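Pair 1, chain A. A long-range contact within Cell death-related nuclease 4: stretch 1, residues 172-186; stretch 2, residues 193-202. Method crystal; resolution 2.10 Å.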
# COMPACT_ATOMS: atom_id res chain seq x y z
N ASN A 172 18.23 -9.95 -15.51
CA ASN A 172 19.63 -10.27 -15.31
C ASN A 172 19.84 -11.77 -15.09
O ASN A 172 20.68 -12.39 -15.75
CB ASN A 172 20.19 -9.48 -14.13
CG ASN A 172 20.47 -8.03 -14.47
OD1 ASN A 172 20.00 -7.52 -15.49
ND2 ASN A 172 21.24 -7.36 -13.63
N ILE A 173 19.08 -12.34 -14.16
CA ILE A 173 19.15 -13.77 -13.89
C ILE A 173 18.72 -14.56 -15.12
O ILE A 173 19.31 -15.59 -15.45
CB ILE A 173 18.28 -14.17 -12.69
CG1 ILE A 173 18.85 -13.56 -11.40
CG2 ILE A 173 18.20 -15.69 -12.55
CD1 ILE A 173 17.93 -13.68 -10.20
N GLY A 174 17.68 -14.08 -15.79
CA GLY A 174 17.16 -14.74 -16.98
C GLY A 174 18.17 -14.77 -18.11
O GLY A 174 18.31 -15.77 -18.80
N LYS A 175 18.88 -13.66 -18.30
CA LYS A 175 19.90 -13.56 -19.33
C LYS A 175 21.08 -14.49 -19.04
O LYS A 175 21.55 -15.20 -19.92
CB LYS A 175 20.40 -12.12 -19.46
CG LYS A 175 19.47 -11.21 -20.23
CD LYS A 175 19.96 -9.77 -20.22
CE LYS A 175 19.01 -8.86 -20.98
NZ LYS A 175 19.49 -7.45 -20.98
N MET A 176 21.53 -14.47 -17.79
CA MET A 176 22.67 -15.28 -17.38
C MET A 176 22.36 -16.77 -17.49
O MET A 176 23.21 -17.55 -17.91
CB MET A 176 23.09 -14.92 -15.95
CG MET A 176 23.73 -13.55 -15.84
SD MET A 176 24.36 -13.16 -14.20
CE MET A 176 22.84 -13.01 -13.27
N ASN A 177 21.15 -17.17 -17.12
CA ASN A 177 20.74 -18.56 -17.24
C ASN A 177 20.64 -18.99 -18.71
O ASN A 177 20.93 -20.14 -19.04
CB ASN A 177 19.40 -18.80 -16.55
CG ASN A 177 19.55 -19.14 -15.07
OD1 ASN A 177 20.60 -19.59 -14.63
ND2 ASN A 177 18.48 -18.94 -14.31
N GLU A 178 20.23 -18.07 -19.57
CA GLU A 178 20.09 -18.37 -20.99
C GLU A 178 21.46 -18.47 -21.66
O GLU A 178 21.65 -19.25 -22.59
CB GLU A 178 19.24 -17.31 -21.68
CG GLU A 178 18.93 -17.62 -23.14
CD GLU A 178 18.02 -16.58 -23.78
OE1 GLU A 178 17.72 -15.56 -23.11
OE2 GLU A 178 17.61 -16.77 -24.94
N TYR A 179 22.41 -17.66 -21.19
CA TYR A 179 23.74 -17.63 -21.77
C TYR A 179 24.49 -18.93 -21.53
O TYR A 179 25.08 -19.50 -22.45
CB TYR A 179 24.54 -16.46 -21.19
CG TYR A 179 25.91 -16.28 -21.82
CD1 TYR A 179 26.08 -15.48 -22.94
CD2 TYR A 179 27.02 -16.91 -21.29
CE1 TYR A 179 27.32 -15.31 -23.51
CE2 TYR A 179 28.27 -16.75 -21.86
CZ TYR A 179 28.42 -15.95 -22.97
OH TYR A 179 29.66 -15.79 -23.54
N TYR A 180 24.45 -19.41 -20.29
CA TYR A 180 25.13 -20.65 -19.92
C TYR A 180 24.21 -21.86 -20.06
O TYR A 180 24.57 -22.97 -19.68
CB TYR A 180 25.65 -20.55 -18.48
CG TYR A 180 26.69 -19.47 -18.28
CD1 TYR A 180 28.03 -19.73 -18.51
CD2 TYR A 180 26.33 -18.19 -17.87
CE1 TYR A 180 28.99 -18.74 -18.34
CE2 TYR A 180 27.28 -17.20 -17.70
CZ TYR A 180 28.61 -17.48 -17.93
OH TYR A 180 29.55 -16.50 -17.76
N ASP A 181 23.03 -21.63 -20.63
CA ASP A 181 22.05 -22.69 -20.84
C ASP A 181 21.76 -23.43 -19.53
O ASP A 181 21.87 -24.65 -19.46
CB ASP A 181 22.53 -23.68 -21.91
CG ASP A 181 21.41 -24.53 -22.48
OD1 ASP A 181 20.35 -24.65 -21.83
OD2 ASP A 181 21.59 -25.07 -23.59
N LEU A 182 21.40 -22.66 -18.50
CA LEU A 182 21.07 -23.22 -17.20
C LEU A 182 19.55 -23.27 -17.02
O LEU A 182 18.87 -22.30 -17.33
CB LEU A 182 21.70 -22.40 -16.08
CG LEU A 182 23.23 -22.39 -16.02
CD1 LEU A 182 23.71 -21.39 -14.99
CD2 LEU A 182 23.77 -23.78 -15.71
N PRO A 183 19.02 -24.41 -16.54
CA PRO A 183 17.57 -24.47 -16.29
C PRO A 183 17.15 -23.53 -15.17
O PRO A 183 17.74 -23.55 -14.09
CB PRO A 183 17.34 -25.93 -15.91
CG PRO A 183 18.65 -26.40 -15.38
CD PRO A 183 19.69 -25.67 -16.18
N THR A 184 16.13 -22.71 -15.43
CA THR A 184 15.64 -21.76 -14.43
C THR A 184 15.15 -22.50 -13.19
O THR A 184 14.21 -23.30 -13.25
CB THR A 184 14.51 -20.88 -15.00
OG1 THR A 184 15.03 -20.05 -16.04
CG2 THR A 184 13.90 -20.00 -13.91
N ILE A 185 15.79 -22.22 -12.06
CA ILE A 185 15.40 -22.81 -10.79
C ILE A 185 14.13 -22.13 -10.27
O ILE A 185 14.09 -20.91 -10.10
CB ILE A 185 16.52 -22.69 -9.74
CG1 ILE A 185 17.76 -23.46 -10.21
CG2 ILE A 185 16.06 -23.21 -8.39
CD1 ILE A 185 18.99 -23.25 -9.36
N GLY A 186 13.09 -22.93 -10.03
CA GLY A 186 11.81 -22.41 -9.58
C GLY A 186 11.08 -23.37 -8.66
O GLY A 186 10.20 -24.11 -9.10
N ASP A 193 14.65 -18.60 -4.43
CA ASP A 193 14.84 -19.10 -5.78
C ASP A 193 15.85 -18.24 -6.53
O ASP A 193 16.69 -18.76 -7.27
CB ASP A 193 13.51 -19.13 -6.54
CG ASP A 193 12.62 -20.28 -6.12
OD1 ASP A 193 12.89 -20.89 -5.06
OD2 ASP A 193 11.66 -20.58 -6.85
N ASP A 194 15.77 -16.93 -6.33
CA ASP A 194 16.74 -16.01 -6.92
C ASP A 194 18.13 -16.33 -6.40
O ASP A 194 19.09 -16.37 -7.17
CB ASP A 194 16.37 -14.56 -6.62
CG ASP A 194 15.10 -14.12 -7.31
OD1 ASP A 194 14.36 -14.99 -7.83
OD2 ASP A 194 14.82 -12.90 -7.34
N CYS A 195 18.23 -16.55 -5.10
CA CYS A 195 19.50 -16.89 -4.47
C CYS A 195 20.10 -18.15 -5.09
O CYS A 195 21.29 -18.18 -5.41
CB CYS A 195 19.31 -17.10 -2.96
SG CYS A 195 19.10 -15.58 -2.02
N LEU A 196 19.28 -19.17 -5.27
CA LEU A 196 19.73 -20.43 -5.83
C LEU A 196 20.17 -20.27 -7.28
O LEU A 196 21.18 -20.84 -7.70
CB LEU A 196 18.63 -21.49 -5.73
CG LEU A 196 18.26 -21.94 -4.31
CD1 LEU A 196 17.03 -22.84 -4.34
CD2 LEU A 196 19.42 -22.65 -3.63
N ASN A 197 19.42 -19.49 -8.05
CA ASN A 197 19.77 -19.23 -9.44
C ASN A 197 21.08 -18.47 -9.56
O ASN A 197 21.94 -18.82 -10.37
CB ASN A 197 18.65 -18.45 -10.15
CG ASN A 197 17.53 -19.35 -10.62
OD1 ASN A 197 17.71 -20.14 -11.55
ND2 ASN A 197 16.36 -19.22 -10.01
N ILE A 198 21.24 -17.43 -8.75
CA ILE A 198 22.46 -16.64 -8.76
C ILE A 198 23.65 -17.49 -8.33
O ILE A 198 24.74 -17.38 -8.89
CB ILE A 198 22.34 -15.41 -7.83
CG1 ILE A 198 21.31 -14.43 -8.38
CG2 ILE A 198 23.69 -14.70 -7.67
CD1 ILE A 198 20.89 -13.34 -7.40
N ALA A 199 23.43 -18.35 -7.33
CA ALA A 199 24.48 -19.22 -6.83
C ALA A 199 24.94 -20.20 -7.90
O ALA A 199 26.14 -20.42 -8.08
CB ALA A 199 23.99 -19.98 -5.60
N THR A 200 23.99 -20.80 -8.61
CA THR A 200 24.31 -21.75 -9.67
C THR A 200 25.02 -21.05 -10.82
O THR A 200 25.96 -21.58 -11.40
CB THR A 200 23.04 -22.45 -10.19
OG1 THR A 200 22.34 -23.05 -9.10
CG2 THR A 200 23.40 -23.52 -11.21
N ILE A 201 24.56 -19.84 -11.15
CA ILE A 201 25.21 -19.02 -12.16
C ILE A 201 26.64 -18.71 -11.72
O ILE A 201 27.58 -18.87 -12.49
CB ILE A 201 24.44 -17.71 -12.41
CG1 ILE A 201 23.11 -18.00 -13.10
CG2 ILE A 201 25.26 -16.75 -13.29
CD1 ILE A 201 22.11 -16.87 -13.00
N LEU A 202 26.77 -18.26 -10.47
CA LEU A 202 28.07 -17.94 -9.90
C LEU A 202 29.03 -19.12 -10.01
O LEU A 202 30.18 -18.97 -10.39
CB LEU A 202 27.92 -17.52 -8.44
CG LEU A 202 29.20 -17.33 -7.62
CD1 LEU A 202 30.04 -16.20 -8.19
CD2 LEU A 202 28.86 -17.06 -6.17
O HOH W 1 20.51 -21.46 -12.30

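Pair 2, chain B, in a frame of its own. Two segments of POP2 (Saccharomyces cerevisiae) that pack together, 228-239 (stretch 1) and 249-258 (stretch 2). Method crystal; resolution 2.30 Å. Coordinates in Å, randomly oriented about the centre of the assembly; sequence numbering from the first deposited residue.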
# COMPACT_ATOMS: atom_id res chain seq x y z
N SER B 228 -12.09 -8.84 -1.31
CA SER B 228 -10.98 -8.39 -2.15
C SER B 228 -11.14 -6.90 -2.51
O SER B 228 -12.24 -6.36 -2.48
CB SER B 228 -10.89 -9.23 -3.43
OG SER B 228 -11.86 -8.82 -4.38
N LEU B 229 -10.02 -6.26 -2.82
CA LEU B 229 -10.03 -4.85 -3.19
C LEU B 229 -10.92 -4.71 -4.44
O LEU B 229 -11.65 -3.73 -4.60
CB LEU B 229 -8.60 -4.40 -3.51
CG LEU B 229 -8.09 -2.96 -3.30
CD1 LEU B 229 -7.14 -2.65 -4.43
CD2 LEU B 229 -9.21 -1.94 -3.27
N THR B 230 -10.85 -5.70 -5.32
CA THR B 230 -11.62 -5.69 -6.56
C THR B 230 -13.14 -5.66 -6.36
O THR B 230 -13.83 -4.84 -6.97
CB THR B 230 -11.24 -6.90 -7.46
OG1 THR B 230 -9.87 -6.77 -7.87
CG2 THR B 230 -12.11 -6.93 -8.70
N THR B 231 -13.67 -6.53 -5.49
CA THR B 231 -15.12 -6.54 -5.26
C THR B 231 -15.54 -5.26 -4.55
O THR B 231 -16.65 -4.77 -4.73
CB THR B 231 -15.58 -7.81 -4.46
OG1 THR B 231 -16.63 -7.47 -3.55
CG2 THR B 231 -14.44 -8.43 -3.71
N LEU B 232 -14.64 -4.70 -3.76
CA LEU B 232 -14.95 -3.45 -3.07
C LEU B 232 -15.02 -2.34 -4.11
O LEU B 232 -15.94 -1.52 -4.10
CB LEU B 232 -13.86 -3.14 -2.03
CG LEU B 232 -14.03 -1.97 -1.05
CD1 LEU B 232 -13.12 -0.85 -1.45
CD2 LEU B 232 -15.47 -1.50 -0.99
N ALA B 233 -14.06 -2.32 -5.04
CA ALA B 233 -14.04 -1.31 -6.09
C ALA B 233 -15.28 -1.43 -6.99
O ALA B 233 -15.82 -0.42 -7.44
CB ALA B 233 -12.77 -1.44 -6.92
N ASP B 234 -15.73 -2.66 -7.25
CA ASP B 234 -16.92 -2.83 -8.07
C ASP B 234 -18.15 -2.24 -7.40
O ASP B 234 -18.89 -1.48 -8.02
CB ASP B 234 -17.17 -4.31 -8.37
CG ASP B 234 -16.14 -4.90 -9.30
OD1 ASP B 234 -15.69 -4.17 -10.22
OD2 ASP B 234 -15.79 -6.09 -9.14
N GLU B 235 -18.36 -2.58 -6.13
CA GLU B 235 -19.52 -2.06 -5.40
C GLU B 235 -19.54 -0.54 -5.38
O GLU B 235 -20.60 0.07 -5.25
CB GLU B 235 -19.53 -2.57 -3.96
CG GLU B 235 -19.62 -4.07 -3.80
CD GLU B 235 -19.93 -4.47 -2.37
OE1 GLU B 235 -19.88 -5.68 -2.06
OE2 GLU B 235 -20.25 -3.57 -1.55
N LEU B 236 -18.38 0.09 -5.47
CA LEU B 236 -18.34 1.54 -5.46
C LEU B 236 -18.52 2.04 -6.89
O LEU B 236 -18.60 3.24 -7.15
CB LEU B 236 -17.01 2.03 -4.89
CG LEU B 236 -16.87 1.87 -3.37
CD1 LEU B 236 -15.41 1.98 -2.97
CD2 LEU B 236 -17.72 2.92 -2.68
N GLY B 237 -18.58 1.08 -7.81
CA GLY B 237 -18.78 1.41 -9.21
C GLY B 237 -17.58 1.97 -9.96
O GLY B 237 -17.75 2.86 -10.80
N LEU B 238 -16.39 1.45 -9.68
CA LEU B 238 -15.18 1.90 -10.37
C LEU B 238 -14.92 0.97 -11.55
O LEU B 238 -14.81 -0.25 -11.37
CB LEU B 238 -13.99 1.88 -9.42
CG LEU B 238 -13.81 3.07 -8.49
CD1 LEU B 238 -13.08 2.62 -7.24
CD2 LEU B 238 -13.06 4.20 -9.21
N PRO B 239 -14.80 1.52 -12.76
CA PRO B 239 -14.55 0.71 -13.96
C PRO B 239 -13.29 -0.12 -13.82
O PRO B 239 -12.34 0.29 -13.17
CB PRO B 239 -14.43 1.76 -15.06
CG PRO B 239 -15.36 2.81 -14.60
CD PRO B 239 -15.02 2.93 -13.13
N GLY B 249 -1.14 0.85 -9.95
CA GLY B 249 -2.58 0.96 -10.10
C GLY B 249 -3.32 0.48 -8.87
O GLY B 249 -4.37 1.02 -8.51
N GLN B 250 -2.78 -0.55 -8.22
CA GLN B 250 -3.38 -1.10 -7.01
C GLN B 250 -3.38 -0.09 -5.87
O GLN B 250 -4.37 0.03 -5.16
CB GLN B 250 -2.63 -2.37 -6.57
CG GLN B 250 -2.95 -3.62 -7.38
CD GLN B 250 -4.36 -4.14 -7.13
OE1 GLN B 250 -4.67 -4.59 -6.02
NE2 GLN B 250 -5.21 -4.06 -8.14
N SER B 251 -2.28 0.63 -5.69
CA SER B 251 -2.24 1.62 -4.61
C SER B 251 -3.26 2.68 -4.96
O SER B 251 -3.98 3.18 -4.10
CB SER B 251 -0.83 2.23 -4.46
OG SER B 251 -0.46 3.04 -5.57
N LEU B 252 -3.35 3.01 -6.24
CA LEU B 252 -4.30 3.99 -6.72
C LEU B 252 -5.76 3.56 -6.45
O LEU B 252 -6.57 4.34 -5.95
CB LEU B 252 -4.09 4.25 -8.22
CG LEU B 252 -5.18 5.07 -8.92
CD1 LEU B 252 -5.39 6.42 -8.23
CD2 LEU B 252 -4.78 5.26 -10.38
N LEU B 253 -6.08 2.31 -6.78
CA LEU B 253 -7.44 1.79 -6.59
C LEU B 253 -7.81 1.81 -5.12
O LEU B 253 -8.95 2.13 -4.75
CB LEU B 253 -7.54 0.35 -7.13
CG LEU B 253 -8.94 -0.28 -7.21
CD1 LEU B 253 -9.86 0.62 -8.02
CD2 LEU B 253 -8.87 -1.67 -7.85
N MET B 254 -6.84 1.44 -4.30
CA MET B 254 -6.97 1.39 -2.85
C MET B 254 -7.38 2.75 -2.30
O MET B 254 -8.37 2.87 -1.58
CB MET B 254 -5.62 0.98 -2.27
CG MET B 254 -5.63 0.37 -0.89
SD MET B 254 -3.94 -0.03 -0.38
CE MET B 254 -3.51 -1.21 -1.65
N LEU B 255 -6.60 3.78 -2.63
CA LEU B 255 -6.87 5.14 -2.16
C LEU B 255 -8.22 5.70 -2.65
O LEU B 255 -8.94 6.36 -1.91
CB LEU B 255 -5.73 6.06 -2.60
CG LEU B 255 -5.76 7.49 -2.08
CD1 LEU B 255 -5.64 7.46 -0.55
CD2 LEU B 255 -4.64 8.31 -2.70
N LEU B 256 -8.53 5.46 -3.92
CA LEU B 256 -9.78 5.92 -4.52
C LEU B 256 -10.94 5.30 -3.76
O LEU B 256 -11.91 5.96 -3.41
CB LEU B 256 -9.84 5.46 -5.99
CG LEU B 256 -9.76 6.43 -7.16
CD1 LEU B 256 -9.13 7.75 -6.75
CD2 LEU B 256 -8.98 5.74 -8.29
N SER B 257 -10.82 4.00 -3.51
CA SER B 257 -11.84 3.26 -2.79
C SER B 257 -11.97 3.75 -1.35
O SER B 257 -13.08 3.94 -0.87
CB SER B 257 -11.52 1.76 -2.82
OG SER B 257 -11.61 1.26 -4.15
N PHE B 258 -10.85 3.96 -0.68
CA PHE B 258 -10.91 4.43 0.70
C PHE B 258 -11.65 5.76 0.81
O PHE B 258 -12.56 5.92 1.61
CB PHE B 258 -9.50 4.63 1.28
CG PHE B 258 -9.51 5.14 2.68
CD1 PHE B 258 -9.74 4.28 3.75
CD2 PHE B 258 -9.37 6.51 2.93
CE1 PHE B 258 -9.85 4.78 5.05
CE2 PHE B 258 -9.48 7.01 4.22
CZ PHE B 258 -9.72 6.14 5.29

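The two pairs share one arrangement: a short helix, a turn out of it, and a second helix against which both pack. Superposing N, CA and C of 14 central residues gives an RMSD of 0.5 Å. The helix axes approach to 10.2 Å at 40° in pair 1 and to 10.0 Å at 47° in pair 2, their N-to-C directions running the same general way. The turn also matches. Asp A181 falls on Gly B237, 0.4 Å apart at CA, and both have positive phi (53° and 76°); in pair 2 the glycine belongs to a Schellman motif, whereas pair 1 places an aspartate there.

The first matched knob is Ile A173 and Leu B229. Each points toward the opposing helix and enters a hole of four residues at matching positions: Asp A194, Asn A197, Ile A198 and Ile A201 in pair 1; Gln B250, Leu B253, Met B254 and Ser B257 in pair 2. Ile A173 CD1 lies 3.9 Å from Ile A198 CG1, and Leu B229 CD1 lies 4.0 Å from Leu B253 CD2.

The sharpest difference is at Asn A177 and Asn A197, matched by Ala B233 and Leu B253. In pair 1 the two amides meet: Asn A177 ND2 donates to Asn A197 OD1 (3.1 Å, 152°), and a water donates to both Asn A177 OD1 (3.0 Å) and Asn A197 OD1 (3.2 Å). In pair 2 the same positions make an apolar contact, Ala B233 CB to Leu B253 CD1 at 3.7 Å, and no hydrogen bond crosses between the stretches.

Asn A197 also fastens the segment beyond the turn. Ile A185 N donates to Asn A197 OD1 (2.9 Å), while Asn A197 ND2 donates to Ile A185 O (2.8 Å), so the side-chain amide pairs with both polar backbone atoms of one residue. Ile A185 has no superposed counterpart, and the larger buried area of pair 1, 676 against 422 Å², includes 108 Å² on this residue.

At Ile A201 and Ser B257 a large apolar side chain is exchanged for a small polar one. Ile A201 reaches Met A176 (CD1 to CB, 3.7 Å) and Leu A182 (CG1 to CD1, 3.9 Å). Ser B257 OG instead donates to Leu B253 O within its own helix (2.9 Å), and leucines close in: Leu B232 CD1 is 3.4 Å from Ser B257 CB, and Leu B238 CD1 is 3.7 Å from Ser B257 OG.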